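Local coordinates for NOL1/NOP2/sun family protein (Enterococcus faecium, PDB 3M4X), which probably methylates cytosine in ribosomal RNA as an RsmF-like methyltransferase, joining a Rossmann-type catalytic domain to a PUA-like RNA-binding domain, at residues S173-I179 / M223-Q229; A102-K108 / Q126-L132. All coordinates share one frame; numbering follows the deposited sequence.

Contact 1: S173-I179 / M223-Q229; sequences SGFFDRI and MLKNKGQ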
ATOM      1  N   SER A 173      18.307 -10.958  -2.595  1.00 42.14           N
ATOM      2  CA  SER A 173      18.447 -12.340  -2.164  1.00 46.34           C
ATOM      3  C   SER A 173      18.664 -12.412  -0.647  1.00 42.15           C
ATOM      4  O   SER A 173      19.561 -11.754  -0.112  1.00 31.94           O
ATOM      5  CB  SER A 173      19.608 -13.010  -2.909  1.00 44.60           C
ATOM      6  OG  SER A 173      19.631 -14.403  -2.666  1.00 51.49           O
ATOM      7  N   GLY A 174      17.824 -13.197   0.034  1.00 41.53           N
ATOM      8  CA  GLY A 174      17.865 -13.338   1.485  1.00 40.07           C
ATOM      9  C   GLY A 174      17.691 -12.072   2.327  1.00 38.75           C
ATOM     10  O   GLY A 174      18.093 -12.036   3.502  1.00 32.44           O
ATOM     11  N   PHE A 175      17.076 -11.045   1.748  1.00 36.48           N
ATOM     12  CA  PHE A 175      17.074  -9.700   2.347  1.00 34.22           C
ATOM     13  C   PHE A 175      15.926  -9.407   3.341  1.00 32.50           C
ATOM     14  O   PHE A 175      16.148  -8.795   4.387  1.00 33.92           O
ATOM     15  CB  PHE A 175      17.100  -8.659   1.221  1.00 35.51           C
ATOM     16  CG  PHE A 175      17.072  -7.221   1.689  1.00 41.74           C
ATOM     17  CD1 PHE A 175      18.235  -6.583   2.103  1.00 44.34           C
ATOM     18  CD2 PHE A 175      15.898  -6.489   1.650  1.00 38.85           C
ATOM     19  CE1 PHE A 175      18.212  -5.259   2.503  1.00 41.66           C
ATOM     20  CE2 PHE A 175      15.868  -5.166   2.043  1.00 34.30           C
ATOM     21  CZ  PHE A 175      17.024  -4.550   2.470  1.00 40.79           C
ATOM     22  N   PHE A 176      14.719  -9.863   3.021  1.00 27.66           N
ATOM     23  CA  PHE A 176      13.509  -9.433   3.723  1.00 27.66           C
ATOM     24  C   PHE A 176      13.072 -10.265   4.917  1.00 26.70           C
ATOM     25  O   PHE A 176      13.142 -11.498   4.914  1.00 32.10           O
ATOM     26  CB  PHE A 176      12.327  -9.369   2.739  1.00 26.65           C
ATOM     27  CG  PHE A 176      12.497  -8.343   1.663  1.00 25.61           C
ATOM     28  CD1 PHE A 176      12.869  -8.714   0.387  1.00 28.94           C
ATOM     29  CD2 PHE A 176      12.309  -6.997   1.939  1.00 30.90           C
ATOM     30  CE1 PHE A 176      13.038  -7.751  -0.614  1.00 32.56           C
ATOM     31  CE2 PHE A 176      12.465  -6.031   0.952  1.00 29.35           C
ATOM     32  CZ  PHE A 176      12.821  -6.409  -0.325  1.00 30.64           C
ATOM     33  N   ASP A 177      12.566  -9.572   5.925  1.00 26.61           N
ATOM     34  CA  ASP A 177      11.847 -10.221   7.020  1.00 31.56           C
ATOM     35  C   ASP A 177      10.482 -10.730   6.591  1.00 28.21           C
ATOM     36  O   ASP A 177       9.943 -11.661   7.171  1.00 24.63           O
ATOM     37  CB  ASP A 177      11.623  -9.231   8.161  1.00 34.84           C
ATOM     38  CG  ASP A 177      12.898  -8.810   8.812  1.00 31.16           C
ATOM     39  OD1 ASP A 177      13.481  -9.658   9.512  1.00 37.40           O
ATOM     40  OD2 ASP A 177      13.318  -7.642   8.623  1.00 33.31           O
ATOM     41  N   ARG A 178       9.910 -10.105   5.580  1.00 31.25           N
ATOM     42  CA  ARG A 178       8.497 -10.287   5.341  1.00 32.65           C
ATOM     43  C   ARG A 178       8.188  -9.944   3.910  1.00 29.51           C
ATOM     44  O   ARG A 178       8.632  -8.910   3.402  1.00 28.38           O
ATOM     45  CB  ARG A 178       7.732  -9.361   6.278  1.00 30.45           C
ATOM     46  CG  ARG A 178       6.236  -9.585   6.412  1.00 29.57           C
ATOM     47  CD  ARG A 178       5.812  -9.051   7.806  1.00 27.57           C
ATOM     48  NE  ARG A 178       5.227 -10.129   8.574  1.00 39.70           N
ATOM     49  CZ  ARG A 178       5.772 -10.693   9.636  1.00 42.99           C
ATOM     50  NH1 ARG A 178       6.926 -10.276  10.111  1.00 39.35           N
ATOM     51  NH2 ARG A 178       5.136 -11.680  10.228  1.00 56.95           N
ATOM     52  N   ILE A 179       7.454 -10.830   3.245  1.00 29.10           N
ATOM     53  CA  ILE A 179       7.072 -10.584   1.865  1.00 32.64           C
ATOM     54  C   ILE A 179       5.597 -10.870   1.635  1.00 30.74           C
ATOM     55  O   ILE A 179       5.083 -11.917   2.019  1.00 32.64           O
ATOM     56  CB  ILE A 179       7.925 -11.416   0.875  1.00 31.05           C
ATOM     57  CG1 ILE A 179       9.420 -11.126   1.058  1.00 30.18           C
ATOM     58  CG2 ILE A 179       7.484 -11.150  -0.569  1.00 30.26           C
ATOM     59  CD1 ILE A 179      10.324 -11.927   0.099  1.00 29.12           C
HETATM   60  N   MSE A 223      14.076 -14.238  -1.694  1.00 28.99           N
HETATM   61  CA  MSE A 223      14.335 -12.954  -1.058  1.00 32.10           C
HETATM   62  C   MSE A 223      14.048 -12.924   0.437  1.00 30.44           C
HETATM   63  O   MSE A 223      14.141 -11.879   1.073  1.00 38.64           O
HETATM   64  CB  MSE A 223      13.607 -11.853  -1.817  1.00 37.68           C
HETATM   65  CG  MSE A 223      14.142 -11.753  -3.240  1.00 38.79           C
HETATM   66 SE   MSE A 223      13.351 -10.330  -4.277  1.00 51.81          SE
HETATM   67  CE  MSE A 223      11.640 -11.175  -4.815  1.00 28.39           C
ATOM     68  N   LEU A 224      13.746 -14.091   0.994  1.00 32.56           N
ATOM     69  CA  LEU A 224      13.370 -14.225   2.392  1.00 34.46           C
ATOM     70  C   LEU A 224      14.597 -14.476   3.254  1.00 36.21           C
ATOM     71  O   LEU A 224      15.489 -15.219   2.853  1.00 36.75           O
ATOM     72  CB  LEU A 224      12.421 -15.409   2.551  1.00 33.63           C
ATOM     73  CG  LEU A 224      10.969 -15.276   3.008  1.00 39.53           C
ATOM     74  CD1 LEU A 224      10.536 -13.839   3.325  1.00 31.84           C
ATOM     75  CD2 LEU A 224      10.039 -15.947   1.991  1.00 36.29           C
ATOM     76  N   LYS A 225      14.647 -13.855   4.434  1.00 29.18           N
ATOM     77  CA  LYS A 225      15.681 -14.180   5.404  1.00 32.60           C
ATOM     78  C   LYS A 225      15.311 -15.515   6.017  1.00 31.37           C
ATOM     79  O   LYS A 225      14.196 -15.982   5.853  1.00 35.39           O
ATOM     80  CB  LYS A 225      15.758 -13.132   6.518  1.00 33.66           C
ATOM     81  CG  LYS A 225      16.229 -11.749   6.103  1.00 36.09           C
ATOM     82  CD  LYS A 225      15.994 -10.743   7.233  1.00 35.13           C
ATOM     83  CE  LYS A 225      16.604 -11.221   8.563  1.00 34.88           C
ATOM     84  NZ  LYS A 225      16.235 -10.303   9.690  1.00 34.67           N
ATOM     85  N   ASN A 226      16.243 -16.125   6.734  1.00 30.09           N
ATOM     86  CA  ASN A 226      15.898 -17.267   7.559  1.00 32.30           C
ATOM     87  C   ASN A 226      14.843 -16.834   8.569  1.00 34.83           C
ATOM     88  O   ASN A 226      15.035 -15.832   9.282  1.00 25.88           O
ATOM     89  CB  ASN A 226      17.133 -17.788   8.305  1.00 33.60           C
ATOM     90  CG  ASN A 226      16.832 -19.022   9.148  1.00 34.97           C
ATOM     91  OD1 ASN A 226      16.726 -18.937  10.365  1.00 38.93           O
ATOM     92  ND2 ASN A 226      16.686 -20.174   8.496  1.00 28.37           N
ATOM     93  N   LYS A 227      13.750 -17.599   8.630  1.00 33.15           N
ATOM     94  CA  LYS A 227      12.601 -17.334   9.510  1.00 32.42           C
ATOM     95  C   LYS A 227      11.787 -16.116   9.054  1.00 38.00           C
ATOM     96  O   LYS A 227      10.921 -15.622   9.775  1.00 38.93           O
ATOM     97  CB  LYS A 227      13.016 -17.230  10.988  1.00 37.81           C
ATOM     98  CG  LYS A 227      13.334 -18.594  11.633  1.00 45.22           C
ATOM     99  CD  LYS A 227      13.902 -18.468  13.049  1.00 48.33           C
ATOM    100  CE  LYS A 227      15.267 -19.195  13.168  1.00 83.22           C
ATOM    101  NZ  LYS A 227      15.787 -19.377  14.572  1.00 78.82           N
ATOM    102  N   GLY A 228      12.072 -15.644   7.847  1.00 37.32           N
ATOM    103  CA  GLY A 228      11.275 -14.602   7.234  1.00 32.21           C
ATOM    104  C   GLY A 228       9.885 -15.142   6.959  1.00 36.79           C
ATOM    105  O   GLY A 228       9.667 -16.357   6.879  1.00 31.43           O
ATOM    106  N   GLN A 229       8.930 -14.236   6.806  1.00 35.01           N
ATOM    107  CA  GLN A 229       7.556 -14.658   6.618  1.00 34.35           C
ATOM    108  C   GLN A 229       7.042 -14.280   5.256  1.00 31.54           C
ATOM    109  O   GLN A 229       7.361 -13.219   4.716  1.00 33.11           O
ATOM    110  CB  GLN A 229       6.660 -14.117   7.733  1.00 37.17           C
ATOM    111  CG  GLN A 229       7.135 -14.571   9.105  1.00 42.50           C
ATOM    112  CD  GLN A 229       5.988 -14.866  10.043  1.00 51.07           C
ATOM    113  OE1 GLN A 229       5.349 -13.953  10.572  1.00 43.64           O
ATOM    114  NE2 GLN A 229       5.712 -16.148  10.250  1.00 56.88           N
TER
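F176 pairs with L224 and R178 with Q229 in parallel register, the two bridges separated by a corner at D177 on one chain and a type II turn, K225 to G228, on the other. Four backbone bonds close the ladder: F176 N to M223 O, K225 N to F176 O (2.8 Å), Q229 N to D177 O and I179 N to Q229 O. Beside them G174 CA lies 3.3 Å from L224 O, a CA-H...O contact just before the first bridge. F176 and M223 run side by side, and the phenyl presents its edge: CD1 touches CB of the selenomethionine at 3.9 Å, while CD2 of F175 sits over one ring face. I179 brings its CD1 to the same M223 CB at 3.8 Å, crossing that side chain at about a right angle, and its CG1 rests on L224 CD1 (3.7 Å). This is the parallel core of a Rossmann-like methyltransferase sheet, where strand 176-182 lies between 108-111 and 228-234; helix 205-222 lies on the chain path between the two segments, and L110 of strand 108-111 takes the side chains of F176, I179 and M223. On the polar side K225 arches over the backbone, CG 3.2 Å from G174 O, and a bend at chi3 (53°) turns NZ toward D177. The ammonium meets OD1 on its syn side at 2.8 Å, somewhat out of the carboxylate plane, in a salt bridge. R178 and Q229 lie alongside each other, with Q229 CB over one guanidinium face; the very close approach modelled between their polar ends is doubtful. Each has a further partner, E107 for R178 NH1 and T301 OG1 for Q229 NE2.

Contact 2: A102-K108 / Q126-L132; sequences AAKPGEK and QMKGKGL
Q126, in the last turn of helix 118-127, reaches across to A102 and A103, just past helix 95-101. Its CB lies 3.5 Å from A103 O, and CG passes the same carbonyl at longer range. Beyond CG the chain is extended (chi2 163°), which carries CD to within 3.9 Å of A102 CA and sets OE1 against the backbone of A103. There A103 N donates to OE1 at 2.9 Å, but the bond is bent, 139° at the hydrogen, and the donor stands above the carbonyl plane. OE1 also brushes A103 CB. At the other end of the amide NE2 bonds to G98 O, so both ends are held by backbone atoms, one in the last turn of helix 95-101 and one just past it. M127 comes in next to it: CG packs on A103 CB at 3.8 Å, and the bend at chi3 brings CE to E107 O. P105 lies across the end of the helix with CD and CG near Q126 O, while its CA makes a CA-H...O contact with M127 O. Further along, G106 N bonds to K130 O from above the carbonyl plane, a long bond at 3.2 Å. G131 has no side chain, and its CA comes within 3.5 Å of E107 O in a CA-H...O contact. The chains then settle into parallel pairing, L132 N to E107 O at 3.0 Å (167° at the hydrogen). Two turns, type II at K104-E107 and type I' at M127-K130, steer the chains from helices 95-101 and 118-127 into adjacent strands 108-111 and 132-136; strand 108-111, helix 118-127 and strand 132-136 form a beta-alpha-beta crossover, right-handed as is usual in Rossmann-like methyltransferase domains.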
ATOM      1  N   ALA A 102       0.723  -8.390   9.225  1.00 32.74           N
ATOM      2  CA  ALA A 102       1.224  -7.809  10.477  1.00 33.67           C
ATOM      3  C   ALA A 102       2.723  -7.469  10.446  1.00 32.47           C
ATOM      4  O   ALA A 102       3.523  -8.012  11.215  1.00 28.49           O
ATOM      5  CB  ALA A 102       0.910  -8.713  11.651  1.00 36.20           C
ATOM      6  N   ALA A 103       3.089  -6.558   9.554  1.00 24.24           N
ATOM      7  CA  ALA A 103       4.443  -6.031   9.506  1.00 25.01           C
ATOM      8  C   ALA A 103       4.776  -5.355  10.838  1.00 35.66           C
ATOM      9  O   ALA A 103       3.904  -4.815  11.511  1.00 32.35           O
ATOM     10  CB  ALA A 103       4.558  -5.036   8.376  1.00 20.40           C
ATOM     11  N   LYS A 104       6.046  -5.374  11.211  1.00 42.40           N
ATOM     12  CA  LYS A 104       6.471  -4.755  12.454  1.00 35.71           C
ATOM     13  C   LYS A 104       7.417  -3.598  12.168  1.00 34.38           C
ATOM     14  O   LYS A 104       8.204  -3.654  11.224  1.00 36.80           O
ATOM     15  CB  LYS A 104       7.162  -5.783  13.350  1.00 39.84           C
ATOM     16  CG  LYS A 104       6.267  -6.949  13.784  1.00 44.80           C
ATOM     17  CD  LYS A 104       7.101  -8.094  14.361  1.00 56.84           C
ATOM     18  CE  LYS A 104       8.038  -7.616  15.472  1.00 68.06           C
ATOM     19  NZ  LYS A 104       9.019  -8.675  15.897  1.00 72.03           N
ATOM     20  N   PRO A 105       7.329  -2.533  12.980  1.00 26.66           N
ATOM     21  CA  PRO A 105       8.298  -1.439  12.916  1.00 25.27           C
ATOM     22  C   PRO A 105       9.715  -1.982  12.864  1.00 29.94           C
ATOM     23  O   PRO A 105      10.083  -2.805  13.715  1.00 32.41           O
ATOM     24  CB  PRO A 105       8.075  -0.712  14.247  1.00 31.33           C
ATOM     25  CG  PRO A 105       6.570  -0.922  14.529  1.00 25.28           C
ATOM     26  CD  PRO A 105       6.325  -2.342  14.048  1.00 25.18           C
ATOM     27  N   GLY A 106      10.494  -1.548  11.875  1.00 27.43           N
ATOM     28  CA  GLY A 106      11.896  -1.938  11.799  1.00 30.02           C
ATOM     29  C   GLY A 106      12.200  -3.115  10.880  1.00 32.95           C
ATOM     30  O   GLY A 106      13.365  -3.409  10.601  1.00 31.14           O
ATOM     31  N   GLU A 107      11.162  -3.797  10.402  1.00 28.98           N
ATOM     32  CA  GLU A 107      11.366  -4.925   9.505  1.00 29.39           C
ATOM     33  C   GLU A 107      11.751  -4.453   8.114  1.00 26.96           C
ATOM     34  O   GLU A 107      11.450  -3.326   7.719  1.00 35.53           O
ATOM     35  CB  GLU A 107      10.092  -5.786   9.413  1.00 27.97           C
ATOM     36  CG  GLU A 107       9.841  -6.664  10.619  1.00 28.47           C
ATOM     37  CD  GLU A 107       8.692  -7.643  10.385  1.00 30.44           C
ATOM     38  OE1 GLU A 107       7.712  -7.267   9.718  1.00 30.42           O
ATOM     39  OE2 GLU A 107       8.783  -8.790  10.857  1.00 31.61           O
ATOM     40  N   LYS A 108      12.395  -5.328   7.362  1.00 30.00           N
ATOM     41  CA  LYS A 108      12.506  -5.140   5.922  1.00 33.50           C
ATOM     42  C   LYS A 108      11.352  -5.891   5.255  1.00 28.53           C
ATOM     43  O   LYS A 108      11.218  -7.110   5.402  1.00 31.08           O
ATOM     44  CB  LYS A 108      13.876  -5.601   5.414  1.00 31.86           C
ATOM     45  CG  LYS A 108      15.034  -4.792   6.019  1.00 35.11           C
ATOM     46  CD  LYS A 108      16.394  -5.429   5.723  1.00 35.46           C
ATOM     47  CE  LYS A 108      16.650  -6.645   6.593  1.00 37.55           C
ATOM     48  NZ  LYS A 108      17.889  -7.367   6.149  1.00 42.19           N
ATOM     49  N   GLN A 126       1.490   0.006   9.653  1.00 31.99           N
ATOM     50  CA  GLN A 126       1.933  -0.919  10.686  1.00 25.11           C
ATOM     51  C   GLN A 126       3.377  -0.625  11.123  1.00 33.70           C
ATOM     52  O   GLN A 126       3.739  -0.795  12.290  1.00 33.28           O
ATOM     53  CB  GLN A 126       1.828  -2.355  10.177  1.00 27.22           C
ATOM     54  CG  GLN A 126       0.415  -2.965  10.196  1.00 25.59           C
ATOM     55  CD  GLN A 126       0.312  -4.208   9.298  1.00 29.56           C
ATOM     56  OE1 GLN A 126       1.234  -4.524   8.541  1.00 27.91           O
ATOM     57  NE2 GLN A 126      -0.806  -4.918   9.391  1.00 26.67           N
HETATM   58  N   MSE A 127       4.194  -0.171  10.178  1.00 29.59           N
HETATM   59  CA  MSE A 127       5.622  -0.004  10.412  1.00 29.33           C
HETATM   60  C   MSE A 127       6.000   1.319  11.060  1.00 27.77           C
HETATM   61  O   MSE A 127       7.123   1.474  11.537  1.00 33.58           O
HETATM   62  CB  MSE A 127       6.376  -0.194   9.105  1.00 27.88           C
HETATM   63  CG  MSE A 127       6.087  -1.543   8.486  1.00 33.20           C
HETATM   64 SE   MSE A 127       6.808  -1.661   6.696  1.00 43.69          SE
HETATM   65  CE  MSE A 127       8.685  -1.455   7.200  1.00 27.35           C
ATOM     66  N   LYS A 128       5.058   2.258  11.076  1.00 36.07           N
ATOM     67  CA  LYS A 128       5.207   3.523  11.790  1.00 35.10           C
ATOM     68  C   LYS A 128       6.483   4.267  11.387  1.00 33.04           C
ATOM     69  O   LYS A 128       7.146   4.881  12.219  1.00 35.33           O
ATOM     70  CB  LYS A 128       5.160   3.283  13.301  1.00 33.59           C
ATOM     71  CG  LYS A 128       3.834   2.718  13.759  1.00 47.16           C
ATOM     72  CD  LYS A 128       3.963   1.952  15.064  1.00 59.78           C
ATOM     73  CE  LYS A 128       3.417   2.742  16.236  1.00 70.40           C
ATOM     74  NZ  LYS A 128       3.298   1.889  17.453  1.00 74.64           N
ATOM     75  N   GLY A 129       6.811   4.199  10.101  1.00 30.81           N
ATOM     76  CA  GLY A 129       7.965   4.894   9.558  1.00 35.23           C
ATOM     77  C   GLY A 129       9.309   4.262   9.889  1.00 32.33           C
ATOM     78  O   GLY A 129      10.348   4.806   9.532  1.00 34.90           O
ATOM     79  N   LYS A 130       9.295   3.133  10.591  1.00 26.96           N
ATOM     80  CA  LYS A 130      10.532   2.397  10.895  1.00 25.79           C
ATOM     81  C   LYS A 130      10.748   1.190   9.980  1.00 32.97           C
ATOM     82  O   LYS A 130       9.791   0.513   9.559  1.00 30.64           O
ATOM     83  CB  LYS A 130      10.537   1.951  12.355  1.00 36.04           C
ATOM     84  CG  LYS A 130      10.366   3.120  13.328  1.00 46.65           C
ATOM     85  CD  LYS A 130      10.927   2.802  14.702  1.00 59.36           C
ATOM     86  CE  LYS A 130      10.769   4.000  15.649  1.00 66.54           C
ATOM     87  NZ  LYS A 130      11.178   3.683  17.054  1.00 69.24           N
ATOM     88  N   GLY A 131      12.013   0.919   9.688  1.00 33.83           N
ATOM     89  CA  GLY A 131      12.373  -0.166   8.809  1.00 29.15           C
ATOM     90  C   GLY A 131      12.356   0.271   7.364  1.00 26.74           C
ATOM     91  O   GLY A 131      12.480   1.449   7.066  1.00 31.69           O
ATOM     92  N   LEU A 132      12.204  -0.689   6.463  1.00 32.76           N
ATOM     93  CA  LEU A 132      12.254  -0.417   5.036  1.00 32.20           C
ATOM     94  C   LEU A 132      11.147  -1.162   4.310  1.00 28.86           C
ATOM     95  O   LEU A 132      11.042  -2.379   4.400  1.00 27.89           O
ATOM     96  CB  LEU A 132      13.600  -0.840   4.459  1.00 29.30           C
ATOM     97  CG  LEU A 132      13.716  -0.817   2.934  1.00 32.66           C
ATOM     98  CD1 LEU A 132      13.606   0.599   2.375  1.00 36.60           C
ATOM     99  CD2 LEU A 132      15.004  -1.471   2.469  1.00 23.07           C
TER

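Both contacts open parallel pairings of one Rossmann-like sheet, and strand 108-111 lies between them: it pairs with 176-182 on one flank and with 132-136 on the other. Contact 1 is the more buried, with a backbone ladder and an apolar layer, its charged groups gathered at one side. Contact 2 is partly exposed, built from turns, glycines and one glutamine amide, with a single strand bridge. They touch directly: R178 NH1 forms a salt bridge with E107 OE2 at 2.5 Å, and D177 OD2 probably accepts a hydrogen bond from K108 N at 2.8 Å. K108 also makes a cation-pi contact with the F175 ring.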